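Local structure of ABC transporter substrate-binding protein (Bradyrhizobium japonicum, 4I1D) at residues 4-10 against 33-39; 26-30 against 247-252; 162-166 against 300-306. The protein probably captures small solutes in the periplasm for an ABC transporter, perhaps polyamines as in its relatives, and binds d-malate in this crystal. One frame throughout, in Å; residues are numbered along the deposited sequence.

Contact 1: 4-10 against 33-39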
loop_
_atom_site.group_PDB
_atom_site.type_symbol
_atom_site.label_atom_id
_atom_site.label_comp_id
_atom_site.label_asym_id
_atom_site.label_seq_id
_atom_site.Cartn_x
_atom_site.Cartn_y
_atom_site.Cartn_z
ATOM N N GLN A 4 -42.332 25.022 1.595
ATOM C CA GLN A 4 -41.730 23.925 0.852
ATOM C C GLN A 4 -41.025 22.937 1.770
ATOM O O GLN A 4 -40.779 23.222 2.940
ATOM C CB GLN A 4 -40.718 24.467 -0.155
ATOM C CG GLN A 4 -39.526 25.149 0.498
ATOM C CD GLN A 4 -38.778 26.064 -0.458
ATOM O OE1 GLN A 4 -38.981 26.018 -1.676
ATOM N NE2 GLN A 4 -37.914 26.914 0.095
ATOM N N ILE A 5 -40.716 21.770 1.215
ATOM C CA ILE A 5 -39.858 20.793 1.851
ATOM C C ILE A 5 -39.057 20.113 0.752
ATOM O O ILE A 5 -39.363 20.250 -0.435
ATOM C CB ILE A 5 -40.654 19.693 2.588
ATOM C CG1 ILE A 5 -41.576 18.958 1.610
ATOM C CG2 ILE A 5 -41.417 20.269 3.772
ATOM C CD1 ILE A 5 -42.093 17.632 2.130
ATOM N N THR A 6 -38.022 19.385 1.150
ATOM C CA THR A 6 -37.314 18.524 0.222
ATOM C C THR A 6 -37.542 17.081 0.653
ATOM O O THR A 6 -37.235 16.700 1.788
ATOM C CB THR A 6 -35.816 18.841 0.157
ATOM O OG1 THR A 6 -35.634 20.134 -0.425
ATOM C CG2 THR A 6 -35.093 17.815 -0.710
ATOM N N PHE A 7 -38.116 16.307 -0.259
ATOM C CA PHE A 7 -38.457 14.910 -0.033
ATOM C C PHE A 7 -37.451 14.024 -0.775
ATOM O O PHE A 7 -37.189 14.239 -1.956
ATOM C CB PHE A 7 -39.866 14.656 -0.563
ATOM C CG PHE A 7 -40.276 13.217 -0.528
ATOM C CD1 PHE A 7 -40.873 12.682 0.604
ATOM C CD2 PHE A 7 -40.062 12.396 -1.622
ATOM C CE1 PHE A 7 -41.256 11.354 0.639
ATOM C CE2 PHE A 7 -40.436 11.060 -1.595
ATOM C CZ PHE A 7 -41.032 10.536 -0.461
ATOM N N VAL A 8 -36.901 13.024 -0.095
ATOM C CA VAL A 8 -35.860 12.192 -0.691
ATOM C C VAL A 8 -36.246 10.709 -0.713
ATOM O O VAL A 8 -36.602 10.142 0.316
ATOM C CB VAL A 8 -34.538 12.344 0.090
ATOM C CG1 VAL A 8 -33.441 11.517 -0.552
ATOM C CG2 VAL A 8 -34.148 13.820 0.180
ATOM N N SER A 9 -36.159 10.083 -1.884
ATOM C CA SER A 9 -36.427 8.652 -2.018
ATOM C C SER A 9 -35.394 8.009 -2.953
ATOM O O SER A 9 -34.291 8.533 -3.108
ATOM C CB SER A 9 -37.867 8.407 -2.506
ATOM O OG SER A 9 -38.190 7.021 -2.522
ATOM N N GLN A 10 -35.746 6.886 -3.580
ATOM C CA GLN A 10 -34.759 6.089 -4.316
ATOM C C GLN A 10 -34.794 6.269 -5.835
ATOM O O GLN A 10 -34.074 5.578 -6.560
ATOM C CB GLN A 10 -34.876 4.600 -3.960
ATOM C CG GLN A 10 -34.015 4.157 -2.790
ATOM C CD GLN A 10 -34.837 3.685 -1.601
ATOM O OE1 GLN A 10 -35.669 4.428 -1.074
ATOM N NE2 GLN A 10 -34.608 2.443 -1.175
ATOM N N THR A 33 -44.719 23.480 -2.110
ATOM C CA THR A 33 -43.838 22.950 -3.139
ATOM C C THR A 33 -43.011 21.796 -2.551
ATOM O O THR A 33 -42.339 21.949 -1.532
ATOM C CB THR A 33 -42.909 24.052 -3.710
ATOM O OG1 THR A 33 -43.672 24.954 -4.522
ATOM C CG2 THR A 33 -41.800 23.449 -4.561
ATOM N N ILE A 34 -43.076 20.632 -3.178
ATOM C CA ILE A 34 -42.240 19.520 -2.748
ATOM C C ILE A 34 -41.044 19.387 -3.678
ATOM O O ILE A 34 -41.176 18.925 -4.808
ATOM C CB ILE A 34 -43.033 18.198 -2.701
ATOM C CG1 ILE A 34 -44.350 18.411 -1.948
ATOM C CG2 ILE A 34 -42.185 17.063 -2.074
ATOM C CD1 ILE A 34 -45.159 17.150 -1.730
ATOM N N ASN A 35 -39.879 19.819 -3.215
ATOM C CA ASN A 35 -38.653 19.592 -3.969
ATOM C C ASN A 35 -38.164 18.170 -3.728
ATOM O O ASN A 35 -38.164 17.677 -2.596
ATOM C CB ASN A 35 -37.589 20.608 -3.580
ATOM C CG ASN A 35 -38.115 22.028 -3.618
ATOM O OD1 ASN A 35 -38.167 22.710 -2.592
ATOM N ND2 ASN A 35 -38.523 22.479 -4.802
ATOM N N GLN A 36 -37.776 17.498 -4.801
ATOM C CA GLN A 36 -37.396 16.099 -4.721
ATOM C C GLN A 36 -35.900 15.914 -4.830
ATOM O O GLN A 36 -35.213 16.682 -5.502
ATOM C CB GLN A 36 -38.074 15.298 -5.838
ATOM C CG GLN A 36 -39.584 15.162 -5.694
ATOM C CD GLN A 36 -40.162 14.119 -6.634
ATOM O OE1 GLN A 36 -39.550 13.070 -6.867
ATOM N NE2 GLN A 36 -41.341 14.400 -7.182
ATOM N N ASP A 37 -35.406 14.859 -4.195
ATOM C CA ASP A 37 -34.041 14.413 -4.409
ATOM C C ASP A 37 -34.076 12.885 -4.377
ATOM O O ASP A 37 -35.107 12.293 -4.032
ATOM C CB ASP A 37 -33.110 14.982 -3.331
ATOM C CG ASP A 37 -31.662 15.092 -3.801
ATOM O OD1 ASP A 37 -31.342 14.561 -4.889
ATOM O OD2 ASP A 37 -30.840 15.706 -3.079
ATOM N N SER A 38 -32.964 12.257 -4.750
ATOM C CA SER A 38 -32.855 10.801 -4.788
ATOM C C SER A 38 -31.467 10.355 -4.380
ATOM O O SER A 38 -30.476 11.035 -4.649
ATOM C CB SER A 38 -33.150 10.264 -6.198
ATOM O OG SER A 38 -34.462 10.623 -6.596
ATOM N N ILE A 39 -31.400 9.196 -3.740
ATOM C CA ILE A 39 -30.131 8.597 -3.381
ATOM C C ILE A 39 -30.380 7.124 -3.057
ATOM O O ILE A 39 -31.413 6.780 -2.472
ATOM C CB ILE A 39 -29.470 9.346 -2.184
ATOM C CG1 ILE A 39 -28.001 8.939 -2.033
ATOM C CG2 ILE A 39 -30.241 9.098 -0.892
ATOM C CD1 ILE A 39 -27.233 9.767 -1.020
HETATM O O HOH W 1 -33.281 6.744 -0.170
#
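Two neighbouring strands that run the same way can be joined chiefly by backbone hydrogen bonds, with side chains packing on both faces, and 4-9 with 33-38 illustrate the rule. Their axes approach to 4.5 Å and diverge by 30°, with Gln4 level with Thr33 and Ser9 with Ser38. Three residues of the first strand each make two hydrogen bonds: Ile5 N to Thr33 O (3.2 Å) and Asn35 N to Ile5 O (2.9 Å); Phe7 N to Asn35 O (2.7 Å) and Asp37 N to Phe7 O (2.9 Å); Ser9 N to Asp37 O (3.3 Å) and Ile39 N to Ser9 O (3.0 Å). The intervening Thr6 and Val8 turn their backbone groups to the opposite neighbour, strand 59-63, so 4-9 is an inner strand. CA-H...O contacts, such as Thr6 CA to Asn35 O at 3.1 Å, accompany these bonds.

Side chains sort by face. On one, Ile5 CG1 meets Ile34 CG2 (4.2 Å) and Phe7 CB approaches the same Ile34 CG2 (3.7 Å), packed against Phe248 of helix 242-252; Ser9 OG is hydrogen-bonded to Asp61 and Gln36 OE1 to Gln15. On the other, Thr6 OG1 lies against Asn35 CB (3.7 Å) and Val8 CG2 against Asp37 CB (3.8 Å). Asp37 forms a salt bridge with Arg208 of the second subunit.

Val8 CG1 also touches Ile39 CG2 (4.0 Å), just past the second strand; beyond both strands a water donates to Ile39 O (3.0 Å) and weakly to Gln10 OE1 (3.4 Å). With helix 12-30 linking the strands, this is the classic beta-alpha-beta unit of the periplasmic binding protein fold.

Contact 2: 26-30 against 247-252; sequences SAKKL and KFLNEA
Both segments are the closing turns of alpha-helices, 26-30 ending helix 12-30 and 247-252 ending helix 242-252, and they form a steeply crossed helix pair on one face of the beta-sheet in an alpha/beta lobe of the periplasmic binding protein fold. The short axes pass 9.9 Å apart with their N-to-C directions at 123°. Most phi/psi values lie near -63/-42, and Leu30 N to Ser26 O (2.9 Å) and Ala252 N to Phe248 O (2.8 Å) are i to i+4 helical bonds. Closest approach of CA atoms is Ser26 to Glu251, 5.7 Å.

Only a few side chains of each turn meet at this steep crossing. Leu30 and Glu251 carry most of the buried area. Leu30 (m, t) inserts its CD1 3.6 Å from Phe248 CA, 3.7 Å from Lys247 O and 3.7 Å from Glu251 CG, while its CD2 is 4.2 Å from Lys247 CB. Phe248 (t) swings its ring inward, CD2 reaching 4.1 Å from Ser26 CB, and on toward the sheet, where it meets Phe7. Ser26 OG is hydrogen-bonded to Ile22 O within its own helix.

No hydrogen bond spans the pair. Glu251 (m, m) folds over the crossing, its CB 3.4 Å from Ser26 OG, and meets the aliphatic part of Lys29 instead of its amine: Glu251 OE1 is 3.7 Å from Lys29 CG but 5.0 Å from Lys29 NZ.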
loop_
_atom_site.group_PDB
_atom_site.type_symbol
_atom_site.label_atom_id
_atom_site.label_comp_id
_atom_site.label_asym_id
_atom_site.label_seq_id
_atom_site.Cartn_x
_atom_site.Cartn_y
_atom_site.Cartn_z
ATOM N N SER A 26 -50.565 15.600 -2.651
ATOM C CA SER A 26 -50.277 16.182 -1.340
ATOM C C SER A 26 -49.846 17.649 -1.422
ATOM O O SER A 26 -50.299 18.485 -0.642
ATOM C CB SER A 26 -49.194 15.371 -0.626
ATOM O OG SER A 26 -49.686 14.099 -0.247
ATOM N N ALA A 27 -48.956 17.956 -2.359
ATOM C CA ALA A 27 -48.507 19.331 -2.552
ATOM C C ALA A 27 -49.678 20.238 -2.948
ATOM O O ALA A 27 -49.757 21.394 -2.530
ATOM C CB ALA A 27 -47.411 19.385 -3.604
ATOM N N LYS A 28 -50.585 19.706 -3.758
ATOM C CA LYS A 28 -51.757 20.458 -4.178
ATOM C C LYS A 28 -52.699 20.691 -2.994
ATOM O O LYS A 28 -53.135 21.809 -2.756
ATOM C CB LYS A 28 -52.482 19.738 -5.320
ATOM C CG LYS A 28 -53.621 20.551 -5.939
ATOM C CD LYS A 28 -54.135 19.945 -7.241
ATOM C CE LYS A 28 -55.151 20.872 -7.916
ATOM N NZ LYS A 28 -55.700 20.320 -9.195
ATOM N N LYS A 29 -52.992 19.636 -2.243
ATOM C CA LYS A 29 -53.867 19.736 -1.077
ATOM C C LYS A 29 -53.322 20.732 -0.061
ATOM O O LYS A 29 -54.058 21.555 0.478
ATOM C CB LYS A 29 -54.027 18.367 -0.408
ATOM C CG LYS A 29 -55.217 18.254 0.536
ATOM C CD LYS A 29 -56.526 18.357 -0.228
ATOM C CE LYS A 29 -57.707 17.806 0.575
ATOM N NZ LYS A 29 -58.158 16.468 0.079
ATOM N N LEU A 30 -52.025 20.648 0.199
ATOM C CA LEU A 30 -51.408 21.455 1.243
ATOM C C LEU A 30 -51.041 22.846 0.748
ATOM O O LEU A 30 -50.869 23.770 1.544
ATOM C CB LEU A 30 -50.175 20.742 1.811
ATOM C CG LEU A 30 -50.476 19.545 2.721
ATOM C CD1 LEU A 30 -49.236 18.692 2.954
ATOM C CD2 LEU A 30 -51.069 20.015 4.048
ATOM N N LYS A 247 -46.808 18.290 8.393
ATOM C CA LYS A 247 -48.055 18.351 7.631
ATOM C C LYS A 247 -48.040 17.427 6.414
ATOM O O LYS A 247 -49.034 16.760 6.125
ATOM C CB LYS A 247 -48.363 19.789 7.205
ATOM C CG LYS A 247 -48.645 20.722 8.369
ATOM C CD LYS A 247 -48.761 22.168 7.897
ATOM C CE LYS A 247 -49.103 23.110 9.049
ATOM N NZ LYS A 247 -48.948 24.545 8.666
ATOM N N PHE A 248 -46.916 17.384 5.706
ATOM C CA PHE A 248 -46.797 16.508 4.549
ATOM C C PHE A 248 -46.909 15.038 4.946
ATOM O O PHE A 248 -47.524 14.237 4.246
ATOM C CB PHE A 248 -45.476 16.736 3.817
ATOM C CG PHE A 248 -45.111 15.616 2.893
ATOM C CD1 PHE A 248 -44.155 14.681 3.259
ATOM C CD2 PHE A 248 -45.750 15.476 1.673
ATOM C CE1 PHE A 248 -43.822 13.640 2.412
ATOM C CE2 PHE A 248 -45.424 14.434 0.824
ATOM C CZ PHE A 248 -44.460 13.512 1.196
ATOM N N LEU A 249 -46.302 14.688 6.068
ATOM C CA LEU A 249 -46.324 13.311 6.537
ATOM C C LEU A 249 -47.761 12.851 6.690
ATOM O O LEU A 249 -48.103 11.714 6.381
ATOM C CB LEU A 249 -45.604 13.190 7.879
ATOM C CG LEU A 249 -44.413 12.240 7.872
ATOM C CD1 LEU A 249 -43.413 12.677 6.816
ATOM C CD2 LEU A 249 -43.767 12.182 9.247
ATOM N N ASN A 250 -48.609 13.749 7.165
ATOM C CA ASN A 250 -49.996 13.401 7.365
ATOM C C ASN A 250 -50.730 13.143 6.044
ATOM O O ASN A 250 -51.505 12.190 5.937
ATOM C CB ASN A 250 -50.702 14.467 8.194
ATOM C CG ASN A 250 -52.120 14.094 8.502
ATOM O OD1 ASN A 250 -52.370 13.103 9.190
ATOM N ND2 ASN A 250 -53.066 14.874 7.991
ATOM N N GLU A 251 -50.480 13.986 5.042
ATOM C CA GLU A 251 -51.021 13.746 3.705
ATOM C C GLU A 251 -50.416 12.507 3.022
ATOM O O GLU A 251 -51.070 11.860 2.206
ATOM C CB GLU A 251 -50.845 14.974 2.805
ATOM C CG GLU A 251 -51.832 16.105 3.086
ATOM C CD GLU A 251 -53.281 15.629 3.094
ATOM O OE1 GLU A 251 -53.767 15.172 2.033
ATOM O OE2 GLU A 251 -53.927 15.700 4.166
ATOM N N ALA A 252 -49.168 12.182 3.348
ATOM C CA ALA A 252 -48.476 11.098 2.666
ATOM C C ALA A 252 -49.052 9.737 3.040
ATOM O O ALA A 252 -48.985 8.797 2.247
ATOM C CB ALA A 252 -46.978 11.140 2.964
#

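Contact 3: 162-166 against 300-306; sequences YPLDV and LMSYAWW. With SO4 (sulfate ion), chain H.
An irregular loop, 162-166, packs on 300-306, an extended lead-in to the N-capped helical turn 303-306, in a periplasmic binding protein fold. The loop is extended through Leu164, with a cis peptide bond before Pro163, and enters helix 166-176 at Val166. In the partner, N-cap Ser302 OG accepts from Trp305 N (3.1 Å). The nearest CA atoms are Pro163 and Trp305, 6.5 Å apart.

Shape does most of the joining. Tyr162 (chi1 m) lays its ring in the hollow beside the turn. Ser302 CB sits 3.5 Å from the ring centroid, 4° off its normal, a CH-pi contact; Tyr162 CD1 touches Trp305 CB (3.7 Å), and CE2 approaches Leu300 O (3.5 Å). Tyr162 OH, 3.4 Å from CA of selenomethionine Met301, is hydrogen-bonded to Glu148, as is Trp306 NE1.

Trp305 (t) answers as the opposing bump, its indole nested among Pro163, Leu164 and Val166, with Tyr162 against its CB. Leu164 (m, t) covers one face, CG 3.9 Å from the six-membered-ring centroid; Val166 CG2 fits the edge at CZ2 (3.8 Å), and Pro163 CB lies 3.6 Å from Trp305 CD1. Leu164 CD1 also reaches Trp306 CZ2 (3.9 Å).

A sulfate, probably from the crystallisation liquor, sits at the helix start, Ser302 OG donating to its O4 (3.0 Å). One water bridges the segments, donating to Leu164 O (2.8 Å) and accepting from Trp305 NE1 (3.1 Å).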
loop_
_atom_site.group_PDB
_atom_site.type_symbol
_atom_site.label_atom_id
_atom_site.label_comp_id
_atom_site.label_asym_id
_atom_site.label_seq_id
_atom_site.Cartn_x
_atom_site.Cartn_y
_atom_site.Cartn_z
ATOM N N TYR A 162 -37.184 -15.396 13.434
ATOM C CA TYR A 162 -36.496 -14.489 14.353
ATOM C C TYR A 162 -36.542 -14.973 15.806
ATOM O O TYR A 162 -37.527 -15.568 16.234
ATOM C CB TYR A 162 -37.056 -13.062 14.212
ATOM C CG TYR A 162 -36.889 -12.488 12.817
ATOM C CD1 TYR A 162 -35.684 -11.924 12.418
ATOM C CD2 TYR A 162 -37.931 -12.520 11.898
ATOM C CE1 TYR A 162 -35.517 -11.403 11.144
ATOM C CE2 TYR A 162 -37.776 -11.997 10.610
ATOM C CZ TYR A 162 -36.567 -11.443 10.241
ATOM O OH TYR A 162 -36.402 -10.923 8.975
ATOM N N PRO A 163 -35.457 -14.753 16.562
ATOM C CA PRO A 163 -34.179 -14.174 16.123
ATOM C C PRO A 163 -33.436 -15.119 15.182
ATOM O O PRO A 163 -33.514 -16.327 15.375
ATOM C CB PRO A 163 -33.401 -14.019 17.434
ATOM C CG PRO A 163 -34.008 -15.058 18.364
ATOM C CD PRO A 163 -35.458 -15.091 18.001
ATOM N N LEU A 164 -32.737 -14.588 14.178
ATOM C CA LEU A 164 -32.129 -15.440 13.157
ATOM C C LEU A 164 -31.004 -16.298 13.719
ATOM O O LEU A 164 -30.172 -15.817 14.479
ATOM C CB LEU A 164 -31.597 -14.613 11.980
ATOM C CG LEU A 164 -32.599 -13.799 11.155
ATOM C CD1 LEU A 164 -31.903 -13.134 9.983
ATOM C CD2 LEU A 164 -33.766 -14.647 10.657
ATOM N N ASP A 165 -30.986 -17.575 13.345
ATOM C CA ASP A 165 -29.834 -18.423 13.620
ATOM C C ASP A 165 -28.792 -18.130 12.540
ATOM O O ASP A 165 -28.824 -18.717 11.449
ATOM C CB ASP A 165 -30.231 -19.896 13.590
ATOM C CG ASP A 165 -29.083 -20.830 13.966
ATOM O OD1 ASP A 165 -27.910 -20.391 13.946
ATOM O OD2 ASP A 165 -29.367 -22.013 14.277
ATOM N N VAL A 166 -27.876 -17.214 12.852
ATOM C CA VAL A 166 -26.950 -16.679 11.853
ATOM C C VAL A 166 -25.905 -17.687 11.366
ATOM O O VAL A 166 -25.663 -17.782 10.159
ATOM C CB VAL A 166 -26.300 -15.350 12.310
ATOM C CG1 VAL A 166 -25.476 -14.748 11.178
ATOM C CG2 VAL A 166 -27.381 -14.365 12.721
ATOM N N LEU A 300 -42.343 -11.951 7.349
ATOM C CA LEU A 300 -42.398 -10.540 7.636
ATOM C C LEU A 300 -41.077 -10.125 8.271
ATOM O O LEU A 300 -40.766 -10.521 9.397
ATOM C CB LEU A 300 -43.567 -10.254 8.580
ATOM C CG LEU A 300 -43.812 -8.778 8.881
ATOM C CD1 LEU A 300 -44.100 -7.976 7.592
ATOM C CD2 LEU A 300 -44.955 -8.653 9.874
HETATM N N MSE A 301 -40.288 -9.341 7.552
HETATM C CA MSE A 301 -38.995 -8.913 8.082
HETATM C C MSE A 301 -39.128 -8.211 9.432
HETATM O O MSE A 301 -39.957 -7.312 9.596
HETATM C CB MSE A 301 -38.262 -8.000 7.102
HETATM C CG MSE A 301 -36.983 -7.406 7.703
HETATM SE SE MSE A 301 -35.703 -6.835 6.345
HETATM C CE MSE A 301 -35.527 -8.553 5.439
ATOM N N SER A 302 -38.314 -8.635 10.396
ATOM C CA SER A 302 -38.230 -7.976 11.702
ATOM C C SER A 302 -37.135 -6.909 11.715
ATOM O O SER A 302 -35.943 -7.217 11.842
ATOM C CB SER A 302 -37.957 -9.010 12.812
ATOM O OG SER A 302 -37.780 -8.384 14.073
ATOM N N TYR A 303 -37.546 -5.655 11.572
ATOM C CA TYR A 303 -36.633 -4.523 11.671
ATOM C C TYR A 303 -36.073 -4.337 13.076
ATOM O O TYR A 303 -34.969 -3.832 13.238
ATOM C CB TYR A 303 -37.305 -3.247 11.140
ATOM C CG TYR A 303 -37.556 -3.394 9.669
ATOM C CD1 TYR A 303 -36.489 -3.445 8.776
ATOM C CD2 TYR A 303 -38.842 -3.563 9.173
ATOM C CE1 TYR A 303 -36.699 -3.615 7.420
ATOM C CE2 TYR A 303 -39.064 -3.738 7.825
ATOM C CZ TYR A 303 -37.991 -3.761 6.948
ATOM O OH TYR A 303 -38.208 -3.932 5.592
ATOM N N ALA A 304 -36.825 -4.765 14.084
ATOM C CA ALA A 304 -36.313 -4.773 15.446
ATOM C C ALA A 304 -35.104 -5.707 15.547
ATOM O O ALA A 304 -34.124 -5.386 16.207
ATOM C CB ALA A 304 -37.400 -5.189 16.438
ATOM N N TRP A 305 -35.162 -6.859 14.890
ATOM C CA TRP A 305 -34.009 -7.764 14.927
ATOM C C TRP A 305 -32.823 -7.186 14.150
ATOM O O TRP A 305 -31.707 -7.135 14.677
ATOM C CB TRP A 305 -34.333 -9.180 14.430
ATOM C CG TRP A 305 -33.137 -10.119 14.608
ATOM C CD1 TRP A 305 -32.829 -10.863 15.718
ATOM C CD2 TRP A 305 -32.087 -10.371 13.657
ATOM N NE1 TRP A 305 -31.661 -11.566 15.511
ATOM C CE2 TRP A 305 -31.189 -11.281 14.255
ATOM C CE3 TRP A 305 -31.826 -9.918 12.361
ATOM C CZ2 TRP A 305 -30.049 -11.742 13.601
ATOM C CZ3 TRP A 305 -30.690 -10.385 11.709
ATOM C CH2 TRP A 305 -29.819 -11.288 12.331
ATOM N N TRP A 306 -33.068 -6.731 12.916
ATOM C CA TRP A 306 -31.991 -6.210 12.073
ATOM C C TRP A 306 -31.281 -4.977 12.634
ATOM O O TRP A 306 -30.093 -4.769 12.376
ATOM C CB TRP A 306 -32.478 -5.937 10.644
ATOM C CG TRP A 306 -32.453 -7.166 9.826
ATOM C CD1 TRP A 306 -33.523 -7.885 9.399
ATOM C CD2 TRP A 306 -31.288 -7.859 9.370
ATOM N NE1 TRP A 306 -33.097 -8.986 8.686
ATOM C CE2 TRP A 306 -31.727 -8.992 8.657
ATOM C CE3 TRP A 306 -29.912 -7.631 9.492
ATOM C CZ2 TRP A 306 -30.843 -9.889 8.055
ATOM C CZ3 TRP A 306 -29.033 -8.531 8.899
ATOM C CH2 TRP A 306 -29.503 -9.640 8.191
HETATM S S SO4 H . -40.380 -5.311 13.773
HETATM O O1 SO4 H . -40.904 -5.400 12.409
HETATM O O2 SO4 H . -40.579 -3.948 14.266
HETATM O O3 SO4 H . -41.048 -6.280 14.641
HETATM O O4 SO4 H . -38.954 -5.623 13.768
HETATM O O HOH W 2 -29.835 -13.823 16.481
#

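In the fold
The three contacts show how joining chemistry follows position in a fold. Helix 12-30 ties contacts 1 and 2 together: it connects the strands of the first and supplies one partner of the second. They touch where Phe248 meets Ile5, Phe7 and Ile34, so the helices pack as a layer on one face of the sheet. Contact 1 is held by backbone hydrogen bonds and also faces a second subunit. Contact 2, nearer the periphery with exposed lysines, has van der Waals packing and no hydrogen bond between its segments. Contact 3, about 30 Å from contact 1 between centres and across the chain's centre, relies on aromatic rings and a bridging water. All three mix buried with more open residues.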